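Local structure of triacylglycerol lipase (Yarrowia lipolytica, 3O0D) at residues Y133-T136 / Y137-G141; G172-L175 / K176-H180. The protein probably hydrolyses triacylglycerols as a secreted, glycosylated lipase of the alpha/beta-hydrolase fold. One frame throughout, in Å; residues are numbered along the deposited sequence.

Contact 1 of 2, residues Y133-T136 / Y137-G141. With NAG (2-acetamido-2-deoxy-beta-D-glucopyranose), chain I; NAG (2-acetamido-2-deoxy-beta-D-glucopyranose), chain H.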
ATOM      1  N   TYR A 133       6.426  -0.151  -9.505  1.00 16.23           N
ATOM      2  CA  TYR A 133       6.004  -1.618  -9.579  1.00 16.64           C
ATOM      3  C   TYR A 133       7.129  -2.369 -10.329  1.00 17.76           C
ATOM      4  O   TYR A 133       7.651  -3.359  -9.881  1.00 16.35           O
ATOM      5  CB  TYR A 133       4.667  -1.821 -10.264  1.00 15.46           C
ATOM      6  CG  TYR A 133       4.650  -3.279 -10.689  1.00 16.79           C
ATOM      7  CD1 TYR A 133       4.428  -4.260  -9.759  1.00 16.72           C
ATOM      8  CD2 TYR A 133       4.793  -3.635 -12.053  1.00 15.14           C
ATOM      9  CE1 TYR A 133       4.459  -5.666 -10.133  1.00 16.56           C
ATOM     10  CE2 TYR A 133       4.817  -5.001 -12.422  1.00 20.21           C
ATOM     11  CZ  TYR A 133       4.640  -5.982 -11.485  1.00 20.20           C
ATOM     12  OH  TYR A 133       4.641  -7.320 -11.871  1.00 16.90           O
ATOM     13  N   ASN A 134       7.571  -1.836 -11.462  1.00 15.89           N
ATOM     14  CA  ASN A 134       8.601  -2.559 -12.171  1.00 18.02           C
ATOM     15  C   ASN A 134       9.862  -2.697 -11.470  1.00 16.31           C
ATOM     16  O   ASN A 134      10.539  -3.719 -11.583  1.00 17.81           O
ATOM     17  CB  ASN A 134       8.818  -1.882 -13.575  1.00 18.26           C
ATOM     18  CG  ASN A 134       8.406  -2.740 -14.696  1.00 24.63           C
ATOM     19  OD1 ASN A 134       7.300  -3.279 -14.758  1.00 23.99           O
ATOM     20  ND2 ASN A 134       9.330  -2.809 -15.690  1.00 25.64           N
ATOM     21  N   ASN A 135      10.268  -1.628 -10.794  1.00 16.95           N
ATOM     22  CA  ASN A 135      11.464  -1.608 -10.069  1.00 16.36           C
ATOM     23  C   ASN A 135      11.386  -2.582  -8.889  1.00 15.97           C
ATOM     24  O   ASN A 135      12.370  -3.146  -8.480  1.00 17.29           O
ATOM     25  CB  ASN A 135      11.825  -0.142  -9.619  1.00 16.23           C
ATOM     26  CG  ASN A 135      13.182  -0.032  -9.123  1.00 14.41           C
ATOM     27  OD1 ASN A 135      14.226  -0.409  -9.832  1.00 20.72           O
ATOM     28  ND2 ASN A 135      13.327   0.514  -7.958  1.00 12.75           N
ATOM     29  N   THR A 136      10.213  -2.750  -8.342  1.00 15.12           N
ATOM     30  CA  THR A 136      10.084  -3.799  -7.277  1.00 13.38           C
ATOM     31  C   THR A 136      10.276  -5.229  -7.913  1.00 14.31           C
ATOM     32  O   THR A 136      11.111  -5.981  -7.444  1.00 15.98           O
ATOM     33  CB  THR A 136       8.706  -3.782  -6.607  1.00 14.39           C
ATOM     34  OG1 THR A 136       8.337  -2.474  -6.227  1.00 14.38           O
ATOM     35  CG2 THR A 136       8.732  -4.690  -5.290  1.00 15.48           C
ATOM     36  N   TYR A 137       9.590  -5.472  -9.004  1.00 15.99           N
ATOM     37  CA  TYR A 137       9.637  -6.785  -9.683  1.00 17.67           C
ATOM     38  C   TYR A 137      11.094  -7.130 -10.078  1.00 17.87           C
ATOM     39  O   TYR A 137      11.652  -8.224  -9.790  1.00 17.51           O
ATOM     40  CB  TYR A 137       8.681  -6.791 -10.849  1.00 18.02           C
ATOM     41  CG  TYR A 137       8.595  -8.172 -11.471  1.00 21.24           C
ATOM     42  CD1 TYR A 137       7.617  -9.084 -11.078  1.00 23.73           C
ATOM     43  CD2 TYR A 137       9.552  -8.568 -12.371  1.00 26.02           C
ATOM     44  CE1 TYR A 137       7.587 -10.379 -11.611  1.00 29.58           C
ATOM     45  CE2 TYR A 137       9.549  -9.856 -12.899  1.00 30.25           C
ATOM     46  CZ  TYR A 137       8.557 -10.747 -12.515  1.00 33.14           C
ATOM     47  OH  TYR A 137       8.563 -12.011 -13.091  1.00 33.82           O
ATOM     48  N   ASN A 138      11.765  -6.148 -10.713  1.00 18.38           N
ATOM     49  CA  ASN A 138      13.095  -6.434 -11.173  1.00 19.80           C
ATOM     50  C   ASN A 138      14.085  -6.637 -10.115  1.00 19.83           C
ATOM     51  O   ASN A 138      15.105  -7.282 -10.372  1.00 21.55           O
ATOM     52  CB  ASN A 138      13.584  -5.352 -12.167  1.00 22.33           C
ATOM     53  CG  ASN A 138      12.775  -5.322 -13.447  1.00 22.23           C
ATOM     54  OD1 ASN A 138      12.683  -4.266 -14.082  1.00 29.67           O
ATOM     55  ND2 ASN A 138      12.209  -6.430 -13.859  1.00 20.00           N
ATOM     56  N   GLN A 139      13.844  -6.116  -8.855  1.00 14.99           N
ATOM     57  CA  GLN A 139      14.779  -6.330  -7.781  1.00 15.61           C
ATOM     58  C   GLN A 139      14.515  -7.576  -6.912  1.00 17.01           C
ATOM     59  O   GLN A 139      15.420  -8.116  -6.308  1.00 19.65           O
ATOM     60  CB  GLN A 139      14.795  -5.121  -6.819  1.00 16.15           C
ATOM     61  CG  GLN A 139      15.419  -3.788  -7.450  1.00 15.95           C
ATOM     62  CD  GLN A 139      15.488  -2.711  -6.424  1.00 15.12           C
ATOM     63  OE1 GLN A 139      16.404  -2.664  -5.595  1.00 18.04           O
ATOM     64  NE2 GLN A 139      14.498  -1.866  -6.431  1.00 17.57           N
ATOM     65  N   ILE A 140      13.262  -7.947  -6.846  1.00 17.46           N
ATOM     66  CA  ILE A 140      12.847  -8.974  -5.849  1.00 18.44           C
ATOM     67  C   ILE A 140      11.968 -10.101  -6.377  1.00 18.23           C
ATOM     68  O   ILE A 140      11.794 -11.123  -5.689  1.00 18.77           O
ATOM     69  CB  ILE A 140      12.191  -8.334  -4.600  1.00 18.71           C
ATOM     70  CG1 ILE A 140      12.390  -9.212  -3.353  1.00 18.48           C
ATOM     71  CG2 ILE A 140      10.754  -7.995  -4.854  1.00 17.50           C
ATOM     72  CD1 ILE A 140      13.772  -9.408  -2.923  1.00 18.72           C
ATOM     73  N   GLY A 141      11.451  -9.965  -7.593  1.00 19.20           N
ATOM     74  CA  GLY A 141      10.476 -10.880  -8.097  1.00 17.84           C
ATOM     75  C   GLY A 141      10.978 -12.320  -8.103  1.00 20.43           C
ATOM     76  O   GLY A 141      10.239 -13.224  -7.622  1.00 18.96           O
TER
HETATM   77  C1  NAG I 303       9.131  -3.636 -16.866  1.00 26.31           C
HETATM   78  C2  NAG I 303       9.157  -2.846 -18.169  1.00 29.33           C
HETATM   79  C3  NAG I 303       9.294  -3.851 -19.307  1.00 32.08           C
HETATM   80  C4  NAG I 303      10.422  -4.868 -19.128  1.00 31.92           C
HETATM   81  C5  NAG I 303      10.332  -5.530 -17.754  1.00 34.54           C
HETATM   82  C6  NAG I 303      11.557  -6.321 -17.314  1.00 36.19           C
HETATM   83  C7  NAG I 303       7.963  -0.734 -18.171  1.00 29.86           C
HETATM   84  C8  NAG I 303       6.725   0.036 -18.419  1.00 32.81           C
HETATM   85  N2  NAG I 303       7.962  -2.067 -18.376  1.00 32.51           N
HETATM   86  O3  NAG I 303       9.419  -3.174 -20.571  1.00 33.41           O
HETATM   87  O4  NAG I 303      10.194  -5.848 -20.132  1.00 36.39           O
HETATM   88  O5  NAG I 303      10.216  -4.523 -16.747  1.00 31.15           O
HETATM   89  O6  NAG I 303      11.096  -7.245 -16.353  1.00 34.41           O
HETATM   90  O7  NAG I 303       8.959  -0.147 -17.789  1.00 34.10           O
HETATM   91  C1  NAG H 302       5.098 -14.051 -12.655  1.00 21.83           C
HETATM   92  C2  NAG H 302       4.993 -14.405 -11.154  1.00 21.69           C
HETATM   93  C3  NAG H 302       5.002 -15.923 -11.023  1.00 21.35           C
HETATM   94  C4  NAG H 302       3.901 -16.554 -11.881  1.00 24.28           C
HETATM   95  C5  NAG H 302       4.175 -16.126 -13.303  1.00 26.07           C
HETATM   96  C6  NAG H 302       3.315 -16.774 -14.405  1.00 25.71           C
HETATM   97  C7  NAG H 302       6.007 -12.800  -9.591  1.00 26.30           C
HETATM   98  C8  NAG H 302       7.217 -12.403  -8.796  1.00 22.95           C
HETATM   99  N2  NAG H 302       6.111 -13.891 -10.358  1.00 24.59           N
HETATM  100  O3  NAG H 302       4.830 -16.249  -9.630  1.00 25.53           O
HETATM  101  O4  NAG H 302       4.038 -17.977 -11.838  1.00 25.60           O
HETATM  102  O5  NAG H 302       4.054 -14.687 -13.336  1.00 24.70           O
HETATM  103  O6  NAG H 302       2.001 -16.747 -13.980  1.00 29.51           O
HETATM  104  O7  NAG H 302       4.984 -12.138  -9.561  1.00 24.29           O
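The carbonyl oxygen of Asn135 is gripped twice by Gln139: by the side-chain NE2 at 3.2 Å and, weakly, by the backbone N at 3.3 Å. Both lie on helix 127-150 of the alpha/beta-hydrolase fold, where the i to i+4 bond from Tyr137 N to Tyr133 O is straight (3.0 Å, 170°), while those of Gln139 and Ile140 are more bent. With CG of Gln139 beside its own backbone N (chi1 -69°) and the chain extended beyond it, the amide reaches Asn135 O; NE2 comes from above the carbonyl plane while also reaching Val68 O. With an alanine at this place the side-chain bond to Asn135 O would be gone, and Val68 O would probably be left without this donor from the helix. Thr136 suits a helix face packed against strand 53-60: its hydroxyl bonds back to Ser132 O, while CG2, anti to the backbone N, meets Ile140 CG2 at 3.9 Å. Tyr133 and Tyr137 run side by side, the hydroxyl OH of Tyr133 lying 3.5 Å from CD1 of Tyr137. Tyr133 OH is held by Ala112 O, and Tyr137 lays CE1 3.5 Å from the acetyl carbon C8 of the chain H sugar. Asn134 carries the chain I sugar through ND2, while its OD1 accepts from Ala112 N. One turn on, Asn138 ND2 steadies that same sugar, donating to its O6 at 2.9 Å and 153°.

Contact 2 of 2, residues G172-L175 / K176-H180; sequences GINL and KVNGH. With NAG (2-acetamido-2-deoxy-beta-D-glucopyranose), chain H.
Leu175 O takes the backbone N of His180, five residues on, at 2.8 Å, a bond that marks the Schellman motif closing helix 163-177. The second bond of the motif, from Gly179 N to Lys176 O, is weak at 3.3 Å. Gly179 is the residue that makes the reversal possible: its phi is +96°, and a CB there would press against the carbonyl oxygen of the residue before it. Upstream the helix is regular, with Val177 N pointing almost exactly at Ile173 O (2.9 Å, 179°); at Asn178 the pattern frays, its N making only weak bonds to Asn174 O and Leu175 O. The turn brings His180 back over the last helical residues. With CG beside its backbone N, the ring puts its CD2 edge 3.5 Å from Leu175 O and 3.9 Å from Leu175 CD2. Leu175 O and O3 of the chain H sugar both lie at the ring edge in its plane, and NE2 donates to O3 at 2.9 Å and 159°. Asn178 lies alongside the same sugar, its CB 3.5 Å from O6. In the beta-alpha-beta unit of strand 155-161, helix 163-177 and strand 183-187, the greasy Leu175 faces Ile156 and Val158 of strand 155-161, Ile173 packs on helix 195-206, and Asn174 and His180 touch helix 127-150.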
ATOM      1  N   GLY A 172       0.506  -6.449  -5.806  1.00 12.34           N
ATOM      2  CA  GLY A 172      -0.586  -7.390  -5.465  1.00 15.07           C
ATOM      3  C   GLY A 172      -1.468  -7.789  -6.649  1.00 15.71           C
ATOM      4  O   GLY A 172      -1.877  -8.965  -6.838  1.00 15.45           O
ATOM      5  N   ILE A 173      -1.680  -6.842  -7.537  1.00 14.23           N
ATOM      6  CA  ILE A 173      -2.447  -7.085  -8.752  1.00 15.90           C
ATOM      7  C   ILE A 173      -1.654  -8.062  -9.625  1.00 16.18           C
ATOM      8  O   ILE A 173      -2.279  -9.040 -10.138  1.00 17.36           O
ATOM      9  CB  ILE A 173      -2.797  -5.807  -9.496  1.00 17.55           C
ATOM     10  CG1 ILE A 173      -3.865  -5.019  -8.696  1.00 18.01           C
ATOM     11  CG2 ILE A 173      -3.480  -6.154 -10.887  1.00 15.90           C
ATOM     12  CD1 ILE A 173      -3.896  -3.568  -9.132  1.00 16.74           C
ATOM     13  N   ASN A 174      -0.349  -7.857  -9.769  1.00 15.77           N
ATOM     14  CA  ASN A 174       0.585  -8.797 -10.501  1.00 15.92           C
ATOM     15  C   ASN A 174       0.392 -10.237  -9.935  1.00 18.70           C
ATOM     16  O   ASN A 174       0.069 -11.157 -10.661  1.00 18.37           O
ATOM     17  CB  ASN A 174       2.042  -8.345 -10.356  1.00 17.02           C
ATOM     18  CG  ASN A 174       2.991  -9.448 -10.347  1.00 18.62           C
ATOM     19  OD1 ASN A 174       3.786  -9.729  -9.360  1.00 20.32           O
ATOM     20  ND2 ASN A 174       2.962 -10.180 -11.468  1.00 13.73           N
ATOM     21  N   LEU A 175       0.521 -10.383  -8.612  1.00 16.03           N
ATOM     22  CA  LEU A 175       0.458 -11.723  -7.984  1.00 16.62           C
ATOM     23  C   LEU A 175      -0.940 -12.345  -8.205  1.00 17.43           C
ATOM     24  O   LEU A 175      -1.052 -13.557  -8.461  1.00 18.76           O
ATOM     25  CB  LEU A 175       0.729 -11.590  -6.481  1.00 16.00           C
ATOM     26  CG  LEU A 175       2.198 -11.375  -6.185  1.00 10.83           C
ATOM     27  CD1 LEU A 175       2.391 -11.026  -4.617  1.00 15.59           C
ATOM     28  CD2 LEU A 175       3.129 -12.553  -6.543  1.00 15.61           C
ATOM     29  N   LYS A 176      -1.986 -11.547  -8.079  1.00 17.68           N
ATOM     30  CA  LYS A 176      -3.346 -11.989  -8.184  1.00 19.55           C
ATOM     31  C   LYS A 176      -3.728 -12.426  -9.634  1.00 21.88           C
ATOM     32  O   LYS A 176      -4.237 -13.512  -9.839  1.00 22.50           O
ATOM     33  CB  LYS A 176      -4.250 -10.870  -7.700  1.00 21.59           C
ATOM     34  CG  LYS A 176      -5.701 -11.036  -8.029  1.00 24.61           C
ATOM     35  CD  LYS A 176      -6.387 -11.919  -7.071  1.00 30.75           C
ATOM     36  CE  LYS A 176      -7.401 -11.110  -6.272  1.00 31.57           C
ATOM     37  NZ  LYS A 176      -8.182 -12.023  -5.407  1.00 28.99           N
ATOM     38  N   VAL A 177      -3.395 -11.645 -10.631  1.00 18.81           N
ATOM     39  CA  VAL A 177      -3.622 -12.128 -11.981  1.00 19.25           C
ATOM     40  C   VAL A 177      -2.695 -13.294 -12.372  1.00 20.52           C
ATOM     41  O   VAL A 177      -2.995 -14.002 -13.294  1.00 23.97           O
ATOM     42  CB  VAL A 177      -3.561 -11.014 -13.094  1.00 19.23           C
ATOM     43  CG1 VAL A 177      -4.516  -9.947 -12.860  1.00 19.57           C
ATOM     44  CG2 VAL A 177      -2.252 -10.555 -13.290  1.00 19.25           C
ATOM     45  N   ASN A 178      -1.591 -13.466 -11.685  1.00 17.57           N
ATOM     46  CA  ASN A 178      -0.660 -14.566 -11.984  1.00 20.81           C
ATOM     47  C   ASN A 178      -0.842 -15.810 -11.111  1.00 19.23           C
ATOM     48  O   ASN A 178       0.090 -16.599 -10.950  1.00 20.89           O
ATOM     49  CB  ASN A 178       0.790 -14.140 -12.009  1.00 20.01           C
ATOM     50  CG  ASN A 178       1.079 -13.244 -13.234  1.00 25.01           C
ATOM     51  OD1 ASN A 178       1.432 -12.045 -13.118  1.00 23.91           O
ATOM     52  ND2 ASN A 178       0.885 -13.830 -14.417  1.00 21.83           N
ATOM     53  N   GLY A 179      -2.046 -15.911 -10.538  1.00 20.29           N
ATOM     54  CA  GLY A 179      -2.487 -17.173  -9.903  1.00 22.46           C
ATOM     55  C   GLY A 179      -2.283 -17.284  -8.412  1.00 22.45           C
ATOM     56  O   GLY A 179      -2.396 -18.390  -7.836  1.00 23.21           O
ATOM     57  N   HIS A 180      -1.833 -16.202  -7.797  1.00 20.68           N
ATOM     58  CA  HIS A 180      -1.649 -16.252  -6.346  1.00 19.88           C
ATOM     59  C   HIS A 180      -2.850 -15.532  -5.702  1.00 18.02           C
ATOM     60  O   HIS A 180      -3.745 -14.974  -6.382  1.00 20.31           O
ATOM     61  CB  HIS A 180      -0.318 -15.564  -5.959  1.00 19.68           C
ATOM     62  CG  HIS A 180       0.884 -16.156  -6.620  1.00 18.88           C
ATOM     63  ND1 HIS A 180       1.546 -17.245  -6.105  1.00 21.87           N
ATOM     64  CD2 HIS A 180       1.530 -15.839  -7.785  1.00 22.77           C
ATOM     65  CE1 HIS A 180       2.594 -17.531  -6.860  1.00 22.91           C
ATOM     66  NE2 HIS A 180       2.606 -16.704  -7.899  1.00 20.49           N
TER
HETATM   67  C1  NAG H 302       5.098 -14.051 -12.655  1.00 21.83           C
HETATM   68  C2  NAG H 302       4.993 -14.405 -11.154  1.00 21.69           C
HETATM   69  C3  NAG H 302       5.002 -15.923 -11.023  1.00 21.35           C
HETATM   70  C4  NAG H 302       3.901 -16.554 -11.881  1.00 24.28           C
HETATM   71  C5  NAG H 302       4.175 -16.126 -13.303  1.00 26.07           C
HETATM   72  C6  NAG H 302       3.315 -16.774 -14.405  1.00 25.71           C
HETATM   73  C7  NAG H 302       6.007 -12.800  -9.591  1.00 26.30           C
HETATM   74  C8  NAG H 302       7.217 -12.403  -8.796  1.00 22.95           C
HETATM   75  N2  NAG H 302       6.111 -13.891 -10.358  1.00 24.59           N
HETATM   76  O3  NAG H 302       4.830 -16.249  -9.630  1.00 25.53           O
HETATM   77  O4  NAG H 302       4.038 -17.977 -11.838  1.00 25.60           O
HETATM   78  O5  NAG H 302       4.054 -14.687 -13.336  1.00 24.70           O
HETATM   79  O6  NAG H 302       2.001 -16.747 -13.980  1.00 29.51           O
HETATM   80  O7  NAG H 302       4.984 -12.138  -9.561  1.00 24.29           O

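Overall arrangement
Contact 1 lies on helix 127-150 and contact 2 on the end of helix 163-177 and the turn after it, their centres 14 Å apart. They meet directly where Tyr133 OH packs 3.1 Å from Asn174 CG. The chain H sugar spans the same junction, with Tyr137 of contact 1 and His180 of contact 2 both touching it and Asp145 adding a further hydrogen bond, whereas the chain I sugar belongs to contact 1. Neither sugar marks a substrate pocket; both are glycans attached to the protein. Helix 163-177 begins within the probable nucleophile elbow, near which the Thr136 side chain lies without touching it, whereas contact 2 is at the far end of that helix.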